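PDB 2F6K: metal-dependent hydrolase from Lactobacillus plantarum, which probably catalyses the metal-dependent, non-oxidative decarboxylation of aminocarboxymuconate semialdehyde, using a manganese-binding barrel of the amidohydrolase family. Local coordinates for residues S2-H7 and Y51-L56; F6-L11 and S265-T270. All coordinates share one frame; numbering follows the deposited sequence.

Contact 1. Residues S2-H7 and Y51-L56; sequences SKIDFH and YSILSL. With MN (manganese (II) ion), chain C.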
# COMPACT_ATOMS: atom_id res chain seq x y z
N SER A 2 -45.63 10.92 3.00
CA SER A 2 -44.35 11.53 2.56
C SER A 2 -43.17 10.83 3.20
O SER A 2 -43.32 10.19 4.24
CB SER A 2 -44.30 13.01 2.95
OG SER A 2 -45.17 13.75 2.12
N LYS A 3 -42.00 10.98 2.59
CA LYS A 3 -40.79 10.36 3.10
C LYS A 3 -39.80 11.39 3.61
O LYS A 3 -39.86 12.57 3.26
CB LYS A 3 -40.11 9.56 1.98
CG LYS A 3 -41.08 8.84 1.08
CD LYS A 3 -40.39 8.31 -0.17
CE LYS A 3 -41.39 7.71 -1.14
NZ LYS A 3 -40.80 7.53 -2.47
N ILE A 4 -38.88 10.93 4.46
CA ILE A 4 -37.81 11.76 4.99
C ILE A 4 -36.53 11.09 4.46
O ILE A 4 -36.32 9.90 4.68
CB ILE A 4 -37.79 11.78 6.54
CG1 ILE A 4 -39.03 12.52 7.06
CG2 ILE A 4 -36.52 12.47 7.03
CD1 ILE A 4 -39.21 12.43 8.56
N ASP A 5 -35.71 11.86 3.76
CA ASP A 5 -34.47 11.35 3.16
C ASP A 5 -33.24 11.57 4.06
O ASP A 5 -32.83 12.71 4.26
CB ASP A 5 -34.25 12.05 1.82
CG ASP A 5 -33.30 11.30 0.91
OD1 ASP A 5 -32.47 10.51 1.43
OD2 ASP A 5 -33.39 11.52 -0.32
N PHE A 6 -32.64 10.50 4.57
CA PHE A 6 -31.48 10.68 5.44
C PHE A 6 -30.13 10.47 4.78
O PHE A 6 -29.09 10.44 5.45
CB PHE A 6 -31.59 9.76 6.66
CG PHE A 6 -31.65 10.49 7.96
CD1 PHE A 6 -32.83 10.55 8.69
CD2 PHE A 6 -30.52 11.15 8.45
CE1 PHE A 6 -32.90 11.25 9.90
CE2 PHE A 6 -30.58 11.86 9.66
CZ PHE A 6 -31.77 11.90 10.38
N HIS A 7 -30.13 10.31 3.46
CA HIS A 7 -28.89 10.12 2.71
C HIS A 7 -29.08 10.77 1.36
O HIS A 7 -29.47 10.13 0.39
CB HIS A 7 -28.57 8.63 2.56
CG HIS A 7 -27.21 8.36 1.96
ND1 HIS A 7 -26.43 7.30 2.36
CD2 HIS A 7 -26.52 8.98 0.98
CE1 HIS A 7 -25.32 7.28 1.65
NE2 HIS A 7 -25.35 8.29 0.80
N TYR A 51 -39.02 15.91 3.43
CA TYR A 51 -37.86 16.45 4.14
C TYR A 51 -36.58 15.68 3.83
O TYR A 51 -36.57 14.44 3.85
CB TYR A 51 -38.14 16.42 5.65
CG TYR A 51 -37.20 17.27 6.47
CD1 TYR A 51 -37.29 18.66 6.43
CD2 TYR A 51 -36.25 16.69 7.31
CE1 TYR A 51 -36.47 19.46 7.21
CE2 TYR A 51 -35.41 17.48 8.10
CZ TYR A 51 -35.53 18.86 8.05
OH TYR A 51 -34.72 19.66 8.83
N SER A 52 -35.51 16.42 3.57
CA SER A 52 -34.21 15.82 3.27
C SER A 52 -33.12 16.33 4.22
O SER A 52 -33.01 17.54 4.45
CB SER A 52 -33.77 16.16 1.83
OG SER A 52 -34.64 15.64 0.84
N ILE A 53 -32.33 15.42 4.78
CA ILE A 53 -31.25 15.84 5.65
C ILE A 53 -29.98 15.82 4.81
O ILE A 53 -29.36 14.78 4.63
CB ILE A 53 -31.05 14.92 6.86
CG1 ILE A 53 -32.26 15.00 7.79
CG2 ILE A 53 -29.79 15.35 7.64
CD1 ILE A 53 -33.50 14.36 7.25
N LEU A 54 -29.59 16.98 4.29
CA LEU A 54 -28.41 17.09 3.44
C LEU A 54 -27.08 16.83 4.14
O LEU A 54 -26.91 17.12 5.33
CB LEU A 54 -28.38 18.47 2.78
CG LEU A 54 -29.57 18.78 1.86
CD1 LEU A 54 -29.58 20.25 1.54
CD2 LEU A 54 -29.48 17.95 0.58
N SER A 55 -26.13 16.27 3.39
CA SER A 55 -24.80 15.99 3.90
C SER A 55 -23.80 16.02 2.76
O SER A 55 -24.16 15.79 1.60
CB SER A 55 -24.75 14.62 4.57
OG SER A 55 -24.77 13.59 3.61
N LEU A 56 -22.55 16.31 3.08
CA LEU A 56 -21.49 16.36 2.08
C LEU A 56 -21.03 14.92 1.85
O LEU A 56 -20.78 14.18 2.80
CB LEU A 56 -20.33 17.22 2.60
CG LEU A 56 -19.23 17.63 1.62
CD1 LEU A 56 -19.80 18.58 0.57
CD2 LEU A 56 -18.11 18.31 2.39
MN MN C . -23.74 8.90 -0.45
O HOH W 1 -33.16 14.34 -1.32
O HOH W 2 -23.19 7.00 -1.13
O HOH W 3 -22.45 9.71 -2.18

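Contact 2. Residues F6-L11 and S265-T270; sequences FHTHYL and SDIPYT. With MN (manganese (II) ion), chain C.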
# COMPACT_ATOMS: atom_id res chain seq x y z
N PHE A 6 -32.64 10.50 4.57
CA PHE A 6 -31.48 10.68 5.44
C PHE A 6 -30.13 10.47 4.78
O PHE A 6 -29.09 10.44 5.45
CB PHE A 6 -31.59 9.76 6.66
CG PHE A 6 -31.65 10.49 7.96
CD1 PHE A 6 -32.83 10.55 8.69
CD2 PHE A 6 -30.52 11.15 8.45
CE1 PHE A 6 -32.90 11.25 9.90
CE2 PHE A 6 -30.58 11.86 9.66
CZ PHE A 6 -31.77 11.90 10.38
N HIS A 7 -30.13 10.31 3.46
CA HIS A 7 -28.89 10.12 2.71
C HIS A 7 -29.08 10.77 1.36
O HIS A 7 -29.47 10.13 0.39
CB HIS A 7 -28.57 8.63 2.56
CG HIS A 7 -27.21 8.36 1.96
ND1 HIS A 7 -26.43 7.30 2.36
CD2 HIS A 7 -26.52 8.98 0.98
CE1 HIS A 7 -25.32 7.28 1.65
NE2 HIS A 7 -25.35 8.29 0.80
N THR A 8 -28.82 12.07 1.31
CA THR A 8 -28.96 12.85 0.09
C THR A 8 -27.84 13.90 0.16
O THR A 8 -27.48 14.35 1.26
CB THR A 8 -30.38 13.46 0.02
OG1 THR A 8 -30.46 14.36 -1.08
CG2 THR A 8 -30.74 14.17 1.33
N HIS A 9 -27.29 14.28 -0.98
CA HIS A 9 -26.16 15.22 -0.96
C HIS A 9 -26.25 16.55 -1.70
O HIS A 9 -27.14 16.78 -2.54
CB HIS A 9 -24.91 14.50 -1.48
CG HIS A 9 -24.61 13.20 -0.79
ND1 HIS A 9 -24.31 13.11 0.55
CD2 HIS A 9 -24.55 11.93 -1.27
CE1 HIS A 9 -24.07 11.85 0.87
NE2 HIS A 9 -24.21 11.11 -0.22
N TYR A 10 -25.30 17.43 -1.38
CA TYR A 10 -25.20 18.75 -2.00
C TYR A 10 -23.73 19.00 -2.29
O TYR A 10 -22.86 18.39 -1.67
CB TYR A 10 -25.77 19.84 -1.08
CG TYR A 10 -25.02 20.06 0.22
CD1 TYR A 10 -24.38 21.27 0.49
CD2 TYR A 10 -24.95 19.06 1.19
CE1 TYR A 10 -23.70 21.49 1.69
CE2 TYR A 10 -24.27 19.27 2.39
CZ TYR A 10 -23.65 20.48 2.63
OH TYR A 10 -22.99 20.69 3.82
N LEU A 11 -23.43 19.89 -3.24
CA LEU A 11 -22.04 20.18 -3.58
C LEU A 11 -21.73 21.67 -3.64
O LEU A 11 -22.07 22.34 -4.62
CB LEU A 11 -21.66 19.54 -4.92
CG LEU A 11 -21.53 18.01 -4.98
CD1 LEU A 11 -22.90 17.35 -4.97
CD2 LEU A 11 -20.79 17.61 -6.24
N SER A 265 -31.85 8.14 -0.42
CA SER A 265 -31.91 8.08 -1.88
C SER A 265 -30.53 8.14 -2.54
O SER A 265 -30.31 7.56 -3.60
CB SER A 265 -32.78 9.21 -2.44
OG SER A 265 -32.13 10.45 -2.32
N ASP A 266 -29.61 8.85 -1.89
CA ASP A 266 -28.23 9.01 -2.35
C ASP A 266 -28.08 9.86 -3.61
O ASP A 266 -27.12 9.68 -4.35
CB ASP A 266 -27.57 7.65 -2.59
CG ASP A 266 -26.08 7.67 -2.29
OD1 ASP A 266 -25.53 8.77 -2.04
OD2 ASP A 266 -25.47 6.59 -2.29
N ILE A 267 -29.02 10.77 -3.85
CA ILE A 267 -28.92 11.65 -5.01
C ILE A 267 -27.94 12.75 -4.60
O ILE A 267 -27.82 13.05 -3.41
CB ILE A 267 -30.27 12.33 -5.36
CG1 ILE A 267 -30.75 13.17 -4.17
CG2 ILE A 267 -31.30 11.28 -5.73
CD1 ILE A 267 -31.91 14.10 -4.49
N PRO A 268 -27.27 13.39 -5.57
CA PRO A 268 -27.39 13.12 -7.00
C PRO A 268 -26.31 12.17 -7.53
O PRO A 268 -26.17 11.99 -8.74
CB PRO A 268 -27.28 14.51 -7.60
CG PRO A 268 -26.23 15.13 -6.75
CD PRO A 268 -26.60 14.68 -5.34
N TYR A 269 -25.55 11.55 -6.63
CA TYR A 269 -24.51 10.63 -7.05
C TYR A 269 -25.13 9.43 -7.74
O TYR A 269 -24.59 8.92 -8.72
CB TYR A 269 -23.63 10.24 -5.87
CG TYR A 269 -22.79 11.40 -5.41
CD1 TYR A 269 -21.46 11.54 -5.84
CD2 TYR A 269 -23.33 12.42 -4.61
CE1 TYR A 269 -20.70 12.66 -5.49
CE2 TYR A 269 -22.59 13.53 -4.25
CZ TYR A 269 -21.28 13.65 -4.69
OH TYR A 269 -20.56 14.77 -4.34
N THR A 270 -26.26 8.97 -7.22
CA THR A 270 -26.99 7.89 -7.86
C THR A 270 -27.91 8.70 -8.78
O THR A 270 -28.59 9.62 -8.32
CB THR A 270 -27.86 7.10 -6.87
OG1 THR A 270 -27.03 6.37 -5.96
CG2 THR A 270 -28.77 6.12 -7.63
MN MN C . -23.74 8.90 -0.45
O HOH W 4 -21.58 16.04 -1.83
O HOH W 2 -23.19 7.00 -1.13
O HOH W 3 -22.45 9.71 -2.18

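Contact 1. Residues S2-H7 and Y51-L56
Ile53 packs against both Ile4 and Phe6 where the first two parallel strands of the TIM barrel run side by side. The strand axes of 3-5 and 51-55 lie 8° apart. Ile53 CG1 sits over one face of the Phe6 ring, offset toward the rim, in a CH-pi contact 4.1 Å from the ring centroid. The first torsion of Ile53 (chi1 -66°) puts CG1 there, anti to its carbonyl carbon and beside the backbone N. Ile53 CD1 meets Ile4 CG2 at 3.6 Å. Ile4 CG2 also lies at the edge of the Tyr51 ring, near its plane, 4.2 Å from Tyr51 CD2. An alanine in place of Phe6 would probably leave a gap over Ile53 and let its CG1 and CD1 shift. Two strong backbone bonds fix the register. Asp5 N donates to Tyr51 O at 2.7 Å, and Ile53 N donates to Asp5 O at 2.8 Å, nearly straight at 177°. A third, from Tyr51 N to Lys3 O, is weak. Asp5 and Ser52 pair on the face opposite Ile4 and Tyr51. Water 1 joins Asp5 OD2 to Ser52 OG, and OD2 also bonds Ser265 OG. The chain turns a corner at Phe6 and His7, and His7 NE2 binds the manganese. An Asx turn spans this corner: Asp5 OD1 accepts His7 N at 3.1 Å, on its anti side and tilted out of the carboxylate plane.

Contact 2. Residues F6-L11 and S265-T270
His7 and His9, the His-X-His pair of the amidohydrolase barrel, meet Asp266 OD1 at the manganese. Neither close pair is a hydrogen bond, because all three atoms bind the metal. His9 NE2 lies 2.3 Å from the manganese and Asp266 OD1 2.4 Å from it. His154 and two waters complete the shell. The carboxylate of Asp266 runs beside the His7 side chain, with the two planes turned 60° apart. Its OD1 lies at the edge of the His9 ring, near the ring plane. Water 2, a metal ligand, donates to Asp266 OD2 at 2.6 Å, which ties the second oxygen to the site. His7 ND1 hydrogen-bonds Asp239 OD1, which would help hold that ring. His9 ND1 bonds Ser55 O, which limits rotation of the His9 ring. Backbone bonds join the two metal-binding segments. Asp266 N donates to His7 O at 2.6 Å, and His9 N donates to Ile267 O at 2.8 Å. A cis peptide bond follows Ile267. Further out, Tyr269 crosses His9 at about a right angle, its CD2 3.6 Å from His9 CD2. Its hydroxyl reaches the Leu11 side chain tip to tip, with OH 3.4 Å from Leu11 CD2. Water 4 links that OH to Tyr10 O. Thr8 and Ile267 lie side by side, Thr8 OG1 3.3 Å from Ile267 CG1. Ile267 also packs on Phe43 of helix 37-46 and on Leu272 and Ser275 of helix 272-284, while Thr8 touches Ser52 and Leu54 of strand 49-55.

Both contacts are buried and both use strand 3-9, sharing Phe6 and His7. Contact 1 pairs this strand with strand 49-55 and is mainly apolar, with regular parallel backbone bonding. Contact 2 lies farther along the strand, where it meets the loop after strand 261-262. Its chemistry is polar and built round the manganese, with less regular backbone bonds. The metal thus joins the end of the first strand to the loop that follows the last. Probable hydrogen bonds run from contact 1 to both segments of contact 2. Tyr10 also packs against the backbone of Ser55 and Leu56.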